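Local structure of sensor protein (Vibrio cholerae O1 biovar El Tor, 3MXQ) at residues F33-V38 / H136-V141; V87-S92 / P126-D131; F93-Q98 / Y119-V124. The protein probably serves as a phosphorelay sensor kinase that autophosphorylates a histidine at the expense of ATP, this chain being its N-terminal PAS sensor domain. One frame throughout, in Å; residues are numbered along the deposited sequence.

Contact 1: F33-V38 / H136-V141; sequences FALCIV and HVCLCV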
loop_
_atom_site.group_PDB
_atom_site.type_symbol
_atom_site.label_atom_id
_atom_site.label_comp_id
_atom_site.label_asym_id
_atom_site.label_seq_id
_atom_site.Cartn_x
_atom_site.Cartn_y
_atom_site.Cartn_z
ATOM N N PHE A 33 -2.733 -8.973 5.425
ATOM C CA PHE A 33 -3.694 -10.060 5.420
ATOM C C PHE A 33 -3.041 -11.290 4.857
ATOM O O PHE A 33 -2.036 -11.191 4.184
ATOM C CB PHE A 33 -4.919 -9.705 4.575
ATOM C CG PHE A 33 -4.616 -9.437 3.119
ATOM C CD1 PHE A 33 -3.985 -8.260 2.723
ATOM C CD2 PHE A 33 -5.002 -10.344 2.143
ATOM C CE1 PHE A 33 -3.719 -8.000 1.371
ATOM C CE2 PHE A 33 -4.745 -10.093 0.790
ATOM C CZ PHE A 33 -4.097 -8.916 0.404
ATOM N N ALA A 34 -3.614 -12.449 5.126
ATOM C CA ALA A 34 -3.109 -13.691 4.582
ATOM C C ALA A 34 -3.727 -13.900 3.214
ATOM O O ALA A 34 -4.890 -13.564 2.990
ATOM C CB ALA A 34 -3.452 -14.825 5.492
ATOM N N LEU A 35 -2.936 -14.444 2.298
ATOM C CA LEU A 35 -3.375 -14.643 0.923
ATOM C C LEU A 35 -2.873 -15.959 0.390
ATOM O O LEU A 35 -1.696 -16.288 0.536
ATOM C CB LEU A 35 -2.896 -13.513 0.016
ATOM C CG LEU A 35 -3.282 -13.751 -1.450
ATOM C CD1 LEU A 35 -3.958 -12.527 -2.087
ATOM C CD2 LEU A 35 -2.090 -14.239 -2.275
ATOM N N CYS A 36 -3.769 -16.687 -0.265
ATOM C CA CYS A 36 -3.478 -18.018 -0.759
ATOM C C CYS A 36 -4.215 -18.280 -2.066
ATOM O O CYS A 36 -5.411 -18.036 -2.147
ATOM C CB CYS A 36 -3.945 -19.010 0.288
ATOM S SG CYS A 36 -3.642 -20.679 -0.185
ATOM N N ILE A 37 -3.526 -18.761 -3.092
ATOM C CA ILE A 37 -4.235 -19.152 -4.312
ATOM C C ILE A 37 -4.283 -20.669 -4.372
ATOM O O ILE A 37 -3.262 -21.342 -4.175
ATOM C CB ILE A 37 -3.562 -18.656 -5.645
ATOM C CG1 ILE A 37 -3.031 -17.223 -5.559
ATOM C CG2 ILE A 37 -4.523 -18.815 -6.839
ATOM C CD1 ILE A 37 -4.087 -16.153 -5.444
ATOM N N VAL A 38 -5.453 -21.210 -4.680
ATOM C CA VAL A 38 -5.566 -22.647 -4.834
ATOM C C VAL A 38 -6.123 -23.044 -6.179
ATOM O O VAL A 38 -6.970 -22.361 -6.743
ATOM C CB VAL A 38 -6.387 -23.275 -3.699
ATOM C CG1 VAL A 38 -5.880 -22.750 -2.384
ATOM C CG2 VAL A 38 -7.863 -22.962 -3.842
ATOM N N HIS A 136 -8.601 -21.495 -10.683
ATOM C CA HIS A 136 -8.042 -21.169 -9.387
ATOM C C HIS A 136 -9.045 -20.375 -8.587
ATOM O O HIS A 136 -9.916 -19.712 -9.161
ATOM C CB HIS A 136 -6.776 -20.333 -9.531
ATOM C CG HIS A 136 -5.737 -20.959 -10.396
ATOM N ND1 HIS A 136 -5.715 -20.795 -11.762
ATOM C CD2 HIS A 136 -4.684 -21.752 -10.092
ATOM C CE1 HIS A 136 -4.689 -21.460 -12.265
ATOM N NE2 HIS A 136 -4.046 -22.047 -11.272
ATOM N N VAL A 137 -8.932 -20.447 -7.262
ATOM C CA VAL A 137 -9.538 -19.419 -6.429
ATOM C C VAL A 137 -8.527 -18.778 -5.477
ATOM O O VAL A 137 -7.585 -19.424 -5.011
ATOM C CB VAL A 137 -10.822 -19.880 -5.697
ATOM C CG1 VAL A 137 -11.474 -21.003 -6.457
ATOM C CG2 VAL A 137 -10.529 -20.298 -4.286
ATOM N N CYS A 138 -8.743 -17.489 -5.233
ATOM C CA CYS A 138 -7.975 -16.703 -4.303
ATOM C C CYS A 138 -8.628 -16.691 -2.918
ATOM O O CYS A 138 -9.843 -16.571 -2.800
ATOM C CB CYS A 138 -7.913 -15.293 -4.848
ATOM S SG CYS A 138 -6.868 -14.179 -3.928
ATOM N N LEU A 139 -7.821 -16.816 -1.871
ATOM C CA LEU A 139 -8.315 -16.773 -0.487
ATOM C C LEU A 139 -7.547 -15.726 0.295
ATOM O O LEU A 139 -6.313 -15.670 0.243
ATOM C CB LEU A 139 -8.151 -18.114 0.228
ATOM C CG LEU A 139 -8.615 -19.397 -0.456
ATOM C CD1 LEU A 139 -8.354 -20.584 0.439
ATOM C CD2 LEU A 139 -10.069 -19.295 -0.733
ATOM N N CYS A 140 -8.281 -14.899 1.018
ATOM C CA CYS A 140 -7.677 -13.847 1.785
ATOM C C CYS A 140 -8.307 -13.895 3.145
ATOM O O CYS A 140 -9.536 -13.938 3.263
ATOM C CB CYS A 140 -7.958 -12.504 1.125
ATOM S SG CYS A 140 -7.453 -12.410 -0.630
ATOM N N VAL A 141 -7.483 -13.911 4.183
ATOM C CA VAL A 141 -8.015 -13.928 5.543
ATOM C C VAL A 141 -7.635 -12.639 6.246
ATOM O O VAL A 141 -6.458 -12.316 6.352
ATOM C CB VAL A 141 -7.572 -15.188 6.331
ATOM C CG1 VAL A 141 -8.073 -15.129 7.774
ATOM C CG2 VAL A 141 -8.083 -16.446 5.636
#
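The carbonyl oxygen of C36 takes the backbone N-H of L139 at 2.7 Å, and L139 O in turn receives the N-H of C36, closing the middle one of three antiparallel hydrogen-bonded pairs between strands 34-38 and 136-141. A34 with V141 and V38 with V137 make the outer two, each again by two backbone bonds. The oxygens of A34, L139, V137 and V38 also meet CA-H groups, the closest being C140 CA at 3.0 Å from A34 O. L35 with C140 and I37 with C138 form the non-hydrogen-bonded pairs, and their side chains share one face of the sheet. There L35 CD1 lies 3.8 Å from both C138 SG and C140 SG, while I37 CD1 also touches C138 SG (3.7 Å). C140 SG, anti to its own carbonyl carbon (chi1 -55°), also reaches the F33 ring, an oblique sulfur-aromatic contact 5.1 Å from the ring centroid; F33 CD2 packs on C140 CB as well. The other face carries A34, C36, V38, V137, L139 and V141. V38 CG2 touches V137 CG2 at 3.8 Å, and V38 CG1 lies more loosely against L139 CD1. This pairing seats the first strand against 134-145, the central strand of the PAS sheet. Strand 44-47 continues the sheet beyond 34-38, and strand 118-128 beyond 136-141. Helix 75-88 meets V137 and L139 through I82, L86 and L78, whereas L22 of the second subunit packs on L35 and I37, and its L24 on F33.

Contact 2: V87-S92 / P126-D131; sequences VIESSS and PIHSED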
loop_
_atom_site.group_PDB
_atom_site.type_symbol
_atom_site.label_atom_id
_atom_site.label_comp_id
_atom_site.label_asym_id
_atom_site.label_seq_id
_atom_site.Cartn_x
_atom_site.Cartn_y
_atom_site.Cartn_z
ATOM N N VAL A 87 -19.128 -23.063 -7.937
ATOM C CA VAL A 87 -20.448 -23.363 -8.523
ATOM C C VAL A 87 -21.298 -22.131 -8.848
ATOM O O VAL A 87 -22.039 -22.144 -9.827
ATOM C CB VAL A 87 -21.297 -24.353 -7.661
ATOM C CG1 VAL A 87 -20.542 -25.641 -7.387
ATOM C CG2 VAL A 87 -21.715 -23.712 -6.365
ATOM N N ILE A 88 -21.211 -21.078 -8.034
ATOM C CA ILE A 88 -22.043 -19.899 -8.271
ATOM C C ILE A 88 -21.284 -18.857 -9.052
ATOM O O ILE A 88 -21.792 -17.767 -9.310
ATOM C CB ILE A 88 -22.673 -19.294 -6.976
ATOM C CG1 ILE A 88 -21.694 -18.415 -6.208
ATOM C CG2 ILE A 88 -23.276 -20.386 -6.088
ATOM C CD1 ILE A 88 -22.381 -17.323 -5.432
ATOM N N GLU A 89 -20.062 -19.218 -9.430
ATOM C CA GLU A 89 -19.164 -18.366 -10.222
ATOM C C GLU A 89 -18.996 -16.948 -9.655
ATOM O O GLU A 89 -19.012 -15.964 -10.398
ATOM C CB GLU A 89 -19.612 -18.337 -11.694
ATOM C CG GLU A 89 -19.672 -19.719 -12.348
ATOM C CD GLU A 89 -19.414 -19.675 -13.848
ATOM O OE1 GLU A 89 -20.394 -19.809 -14.617
ATOM O OE2 GLU A 89 -18.237 -19.497 -14.254
ATOM N N SER A 90 -18.838 -16.836 -8.339
ATOM C CA SER A 90 -18.804 -15.515 -7.719
ATOM C C SER A 90 -17.998 -15.449 -6.437
ATOM O O SER A 90 -17.785 -16.458 -5.774
ATOM C CB SER A 90 -20.223 -15.003 -7.468
ATOM O OG SER A 90 -20.189 -13.652 -7.038
ATOM N N SER A 91 -17.543 -14.247 -6.101
ATOM C CA SER A 91 -16.769 -14.040 -4.894
ATOM C C SER A 91 -17.714 -13.994 -3.716
ATOM O O SER A 91 -18.913 -13.789 -3.886
ATOM C CB SER A 91 -15.933 -12.757 -4.978
ATOM O OG SER A 91 -16.713 -11.588 -4.786
ATOM N N SER A 92 -17.167 -14.203 -2.527
ATOM C CA SER A 92 -17.939 -14.137 -1.296
ATOM C C SER A 92 -17.088 -13.495 -0.211
ATOM O O SER A 92 -15.864 -13.581 -0.239
ATOM C CB SER A 92 -18.374 -15.535 -0.861
ATOM O OG SER A 92 -17.309 -16.198 -0.197
ATOM N N PRO A 126 -13.105 -16.318 -7.114
ATOM C CA PRO A 126 -12.828 -17.224 -8.224
ATOM C C PRO A 126 -11.930 -16.556 -9.249
ATOM O O PRO A 126 -11.938 -15.336 -9.335
ATOM C CB PRO A 126 -14.208 -17.483 -8.819
ATOM C CG PRO A 126 -15.051 -16.349 -8.388
ATOM C CD PRO A 126 -14.489 -15.810 -7.133
ATOM N N ILE A 127 -11.143 -17.341 -9.985
ATOM C CA ILE A 127 -10.310 -16.811 -11.078
ATOM C C ILE A 127 -10.501 -17.570 -12.396
ATOM O O ILE A 127 -10.124 -18.742 -12.529
ATOM C CB ILE A 127 -8.801 -16.773 -10.716
ATOM C CG1 ILE A 127 -8.574 -15.954 -9.441
ATOM C CG2 ILE A 127 -7.988 -16.213 -11.892
ATOM C CD1 ILE A 127 -7.156 -16.007 -8.906
ATOM N N HIS A 128 -11.068 -16.873 -13.370
ATOM C CA HIS A 128 -11.439 -17.470 -14.641
ATOM C C HIS A 128 -10.263 -17.542 -15.601
ATOM O O HIS A 128 -9.485 -16.590 -15.730
ATOM C CB HIS A 128 -12.559 -16.663 -15.288
ATOM C CG HIS A 128 -13.773 -16.499 -14.426
ATOM N ND1 HIS A 128 -14.877 -17.312 -14.536
ATOM C CD2 HIS A 128 -14.058 -15.608 -13.448
ATOM C CE1 HIS A 128 -15.790 -16.932 -13.659
ATOM N NE2 HIS A 128 -15.318 -15.901 -12.985
ATOM N N SER A 129 -10.138 -18.675 -16.282
ATOM C CA SER A 129 -9.173 -18.801 -17.361
ATOM C C SER A 129 -9.705 -18.158 -18.630
ATOM O O SER A 129 -10.903 -17.871 -18.729
ATOM C CB SER A 129 -8.869 -20.267 -17.626
ATOM O OG SER A 129 -8.006 -20.768 -16.626
ATOM N N GLU A 130 -8.811 -17.943 -19.597
ATOM C CA GLU A 130 -9.178 -17.444 -20.928
ATOM C C GLU A 130 -10.448 -18.117 -21.456
ATOM O O GLU A 130 -11.383 -17.428 -21.869
ATOM C CB GLU A 130 -8.023 -17.631 -21.905
ATOM N N ASP A 131 -10.474 -19.454 -21.410
ATOM C CA ASP A 131 -11.644 -20.270 -21.790
ATOM C C ASP A 131 -12.943 -19.841 -21.098
ATOM O O ASP A 131 -14.001 -19.811 -21.721
ATOM C CB ASP A 131 -11.368 -21.758 -21.522
#
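S91 and P126 bring the two backbones to 6.1 Å between their CA atoms, where the connection leaving helix 75-88 passes the end portion of strand 118-128 in the PAS fold. E89 is the first residue to leave helical geometry and does so with positive phi (51°), after which S90 and S91 are extended and lead into strand 92-95. The pyrrolidine ring of P126 makes the closest contact with the serines: its CD lies 3.6 Å from S91 N and its CG equally close to S90 C, so the ring rests against the peptide joining the two serines. S91 CB adds a longer contact to the same CD. Farther out, E89 and H128 cross at about a right angle, with the carboxylate and imidazole planes 48° apart. H128 ND1 is hydrogen-bonded to G132 O in the turn that follows, and H128 N is hydrogen-bonded to N15 OD1 of the second subunit. I134 of strand 134-145 touches E89, P126 and H128, linking both sides of this surface contact. E89 OE2 sits in the H128 ring plane, at its edge, 3.6 Å from H128 CE1.

Contact 3: F93-Q98 / Y119-V124; sequences FSSWEQ and YQNLEV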
loop_
_atom_site.group_PDB
_atom_site.type_symbol
_atom_site.label_atom_id
_atom_site.label_comp_id
_atom_site.label_asym_id
_atom_site.label_seq_id
_atom_site.Cartn_x
_atom_site.Cartn_y
_atom_site.Cartn_z
ATOM N N PHE A 93 -17.748 -12.844 0.735
ATOM C CA PHE A 93 -17.076 -12.223 1.860
ATOM C C PHE A 93 -17.915 -12.410 3.114
ATOM O O PHE A 93 -19.087 -12.050 3.139
ATOM C CB PHE A 93 -16.838 -10.736 1.596
ATOM C CG PHE A 93 -16.059 -10.044 2.682
ATOM C CD1 PHE A 93 -14.673 -9.978 2.631
ATOM C CD2 PHE A 93 -16.711 -9.447 3.757
ATOM C CE1 PHE A 93 -13.949 -9.332 3.642
ATOM C CE2 PHE A 93 -15.986 -8.805 4.775
ATOM C CZ PHE A 93 -14.611 -8.749 4.711
ATOM N N SER A 94 -17.307 -12.975 4.150
ATOM C CA SER A 94 -17.986 -13.181 5.418
ATOM C C SER A 94 -16.966 -13.365 6.525
ATOM O O SER A 94 -15.797 -13.648 6.258
ATOM C CB SER A 94 -18.868 -14.425 5.346
ATOM O OG SER A 94 -18.071 -15.580 5.125
ATOM N N SER A 95 -17.410 -13.214 7.768
ATOM C CA SER A 95 -16.565 -13.518 8.900
ATOM C C SER A 95 -16.333 -15.015 8.912
ATOM O O SER A 95 -17.094 -15.764 8.304
ATOM C CB SER A 95 -17.202 -13.045 10.204
ATOM O OG SER A 95 -18.543 -13.475 10.315
ATOM N N TRP A 96 -15.261 -15.450 9.565
ATOM C CA TRP A 96 -14.982 -16.868 9.677
ATOM C C TRP A 96 -15.930 -17.452 10.711
ATOM O O TRP A 96 -15.822 -17.146 11.894
ATOM C CB TRP A 96 -13.529 -17.103 10.065
ATOM C CG TRP A 96 -13.132 -18.531 9.976
ATOM C CD1 TRP A 96 -13.491 -19.530 10.824
ATOM C CD2 TRP A 96 -12.296 -19.125 8.987
ATOM N NE1 TRP A 96 -12.940 -20.712 10.422
ATOM C CE2 TRP A 96 -12.197 -20.494 9.295
ATOM C CE3 TRP A 96 -11.615 -18.633 7.868
ATOM C CZ2 TRP A 96 -11.445 -21.385 8.529
ATOM C CZ3 TRP A 96 -10.868 -19.520 7.102
ATOM C CH2 TRP A 96 -10.792 -20.883 7.437
ATOM N N GLU A 97 -16.851 -18.295 10.253
ATOM C CA GLU A 97 -17.976 -18.750 11.081
ATOM C C GLU A 97 -17.717 -20.007 11.903
ATOM O O GLU A 97 -18.373 -20.211 12.927
ATOM C CB GLU A 97 -19.221 -18.954 10.224
ATOM C CG GLU A 97 -19.538 -17.775 9.303
ATOM C CD GLU A 97 -20.410 -18.178 8.137
ATOM O OE1 GLU A 97 -21.444 -18.855 8.378
ATOM O OE2 GLU A 97 -20.066 -17.831 6.986
ATOM N N GLN A 98 -16.779 -20.848 11.461
ATOM C CA GLN A 98 -16.472 -22.100 12.166
ATOM C C GLN A 98 -15.544 -21.874 13.363
ATOM O O GLN A 98 -14.646 -21.033 13.302
ATOM C CB GLN A 98 -15.877 -23.132 11.208
ATOM C CG GLN A 98 -16.323 -24.569 11.502
ATOM C CD GLN A 98 -17.822 -24.792 11.267
ATOM O OE1 GLN A 98 -18.371 -24.404 10.234
ATOM N NE2 GLN A 98 -18.484 -25.426 12.235
ATOM N N TYR A 119 -11.740 -10.949 15.720
ATOM C CA TYR A 119 -12.317 -11.972 14.844
ATOM C C TYR A 119 -11.751 -11.866 13.413
ATOM O O TYR A 119 -11.173 -10.854 13.038
ATOM C CB TYR A 119 -13.855 -11.904 14.849
ATOM C CG TYR A 119 -14.439 -10.746 14.076
ATOM C CD1 TYR A 119 -14.981 -10.935 12.804
ATOM C CD2 TYR A 119 -14.454 -9.457 14.612
ATOM C CE1 TYR A 119 -15.520 -9.858 12.074
ATOM C CE2 TYR A 119 -14.991 -8.374 13.894
ATOM C CZ TYR A 119 -15.521 -8.579 12.626
ATOM O OH TYR A 119 -16.052 -7.519 11.919
ATOM N N GLN A 120 -11.932 -12.924 12.630
ATOM C CA GLN A 120 -11.420 -13.006 11.273
ATOM C C GLN A 120 -12.512 -12.941 10.220
ATOM O O GLN A 120 -13.610 -13.451 10.417
ATOM C CB GLN A 120 -10.624 -14.292 11.075
ATOM C CG GLN A 120 -9.338 -14.338 11.867
ATOM C CD GLN A 120 -8.512 -15.586 11.591
ATOM O OE1 GLN A 120 -9.005 -16.585 11.044
ATOM N NE2 GLN A 120 -7.241 -15.537 11.974
ATOM N N ASN A 121 -12.184 -12.296 9.101
ATOM C CA ASN A 121 -13.010 -12.316 7.906
ATOM C C ASN A 121 -12.329 -13.127 6.808
ATOM O O ASN A 121 -11.093 -13.204 6.745
ATOM C CB ASN A 121 -13.295 -10.897 7.415
ATOM C CG ASN A 121 -14.366 -10.194 8.224
ATOM O OD1 ASN A 121 -15.357 -10.796 8.623
ATOM N ND2 ASN A 121 -14.187 -8.898 8.441
ATOM N N LEU A 122 -13.154 -13.733 5.955
ATOM C CA LEU A 122 -12.691 -14.578 4.857
ATOM C C LEU A 122 -13.304 -14.137 3.546
ATOM O O LEU A 122 -14.520 -13.920 3.450
ATOM C CB LEU A 122 -13.045 -16.042 5.122
ATOM C CG LEU A 122 -12.883 -17.018 3.962
ATOM C CD1 LEU A 122 -11.446 -17.209 3.591
ATOM C CD2 LEU A 122 -13.482 -18.348 4.346
ATOM N N GLU A 123 -12.452 -14.021 2.535
ATOM C CA GLU A 123 -12.873 -13.627 1.193
ATOM C C GLU A 123 -12.420 -14.701 0.228
ATOM O O GLU A 123 -11.254 -15.063 0.199
ATOM C CB GLU A 123 -12.273 -12.271 0.821
ATOM C CG GLU A 123 -12.819 -11.680 -0.462
ATOM C CD GLU A 123 -12.642 -10.141 -0.574
ATOM O OE1 GLU A 123 -13.675 -9.462 -0.882
ATOM O OE2 GLU A 123 -11.498 -9.621 -0.371
ATOM N N VAL A 124 -13.366 -15.237 -0.529
ATOM C CA VAL A 124 -13.078 -16.214 -1.577
ATOM C C VAL A 124 -13.383 -15.603 -2.948
ATOM O O VAL A 124 -14.509 -15.166 -3.204
ATOM C CB VAL A 124 -13.899 -17.498 -1.372
ATOM C CG1 VAL A 124 -13.487 -18.545 -2.381
ATOM C CG2 VAL A 124 -13.685 -18.038 0.040
#
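S94 and L122 satisfy each other's backbone: L122 N donates to S94 O at 2.7 Å, and S94 N to L122 O at 3.0 Å, both bonds nearly straight. A third bond, from W96 N to Q120 O at 2.7 Å, extends the antiparallel pairing of strands 92-95 and 118-128 by one residue past the shorter strand; here the donor is tilted 34° from the carbonyl plane. S95 with N121, whose side chains diverge, lies between these bonds; F93 with E123, on the far side of S94/L122, is likewise a non-hydrogen-bonded pair. N121 OD1 lies beside S95, but its angle to S95 N is too poor for a hydrogen bond. The F93 ring, its CG anti to the backbone N (chi1 -176°), sets CZ against N121 CB at 3.7 Å, and CD1 lies near E123 OE1; the ring is turned 50° from the amide of N121. S95 CB lies at the edge of the Y119 ring, nearest Y119 CD1. W96 packs CE3 and CZ3 on L122 CD2, the two side chains crossing obliquely. The polar ends look outward for their partners. S94 OG bonds to K81 NZ of helix 75-88, and weakly to S95 O; Q120 OE1 accepts from H101 ND1, whose ring stacks on W96. Q120 NE2 and W96 NE1 bond weakly to L103 O and P100 O respectively. E123 OE2 receives Y142 OH of strand 134-145 and forms a salt bridge with R21 of the second subunit. The join of the two strands thus rests on backbone bonds and side-chain packing, in which the F93 ring lies against the polar residues N121 and E123, while the side-chain polar groups tie it to the helix, H101 and the second subunit; for E123, the arginine and tyrosine would be expected to favour the ionised carboxylate.

Overall arrangement
All three contacts belong to one five-stranded antiparallel PAS sheet, with strand 134-145 in the middle and 118-128 beside it. Contact 1 joins the former to the first strand, contact 3 the latter to edge strand 92-95, and contact 2 sits where that edge strand is entered from helix 75-88. The centres of contacts 1 and 3 are about 12 Å apart, bridged by C140 O and E123 N at 3.0 Å. Contact 2 lies about 14 Å from contact 1, to which I127 N and H136 O connect, and about 19 Å from contact 3, although S92 N and V124 O, 2.9 Å apart, join them directly. Along the chain, contact 3 nests within contact 2, both within contact 1.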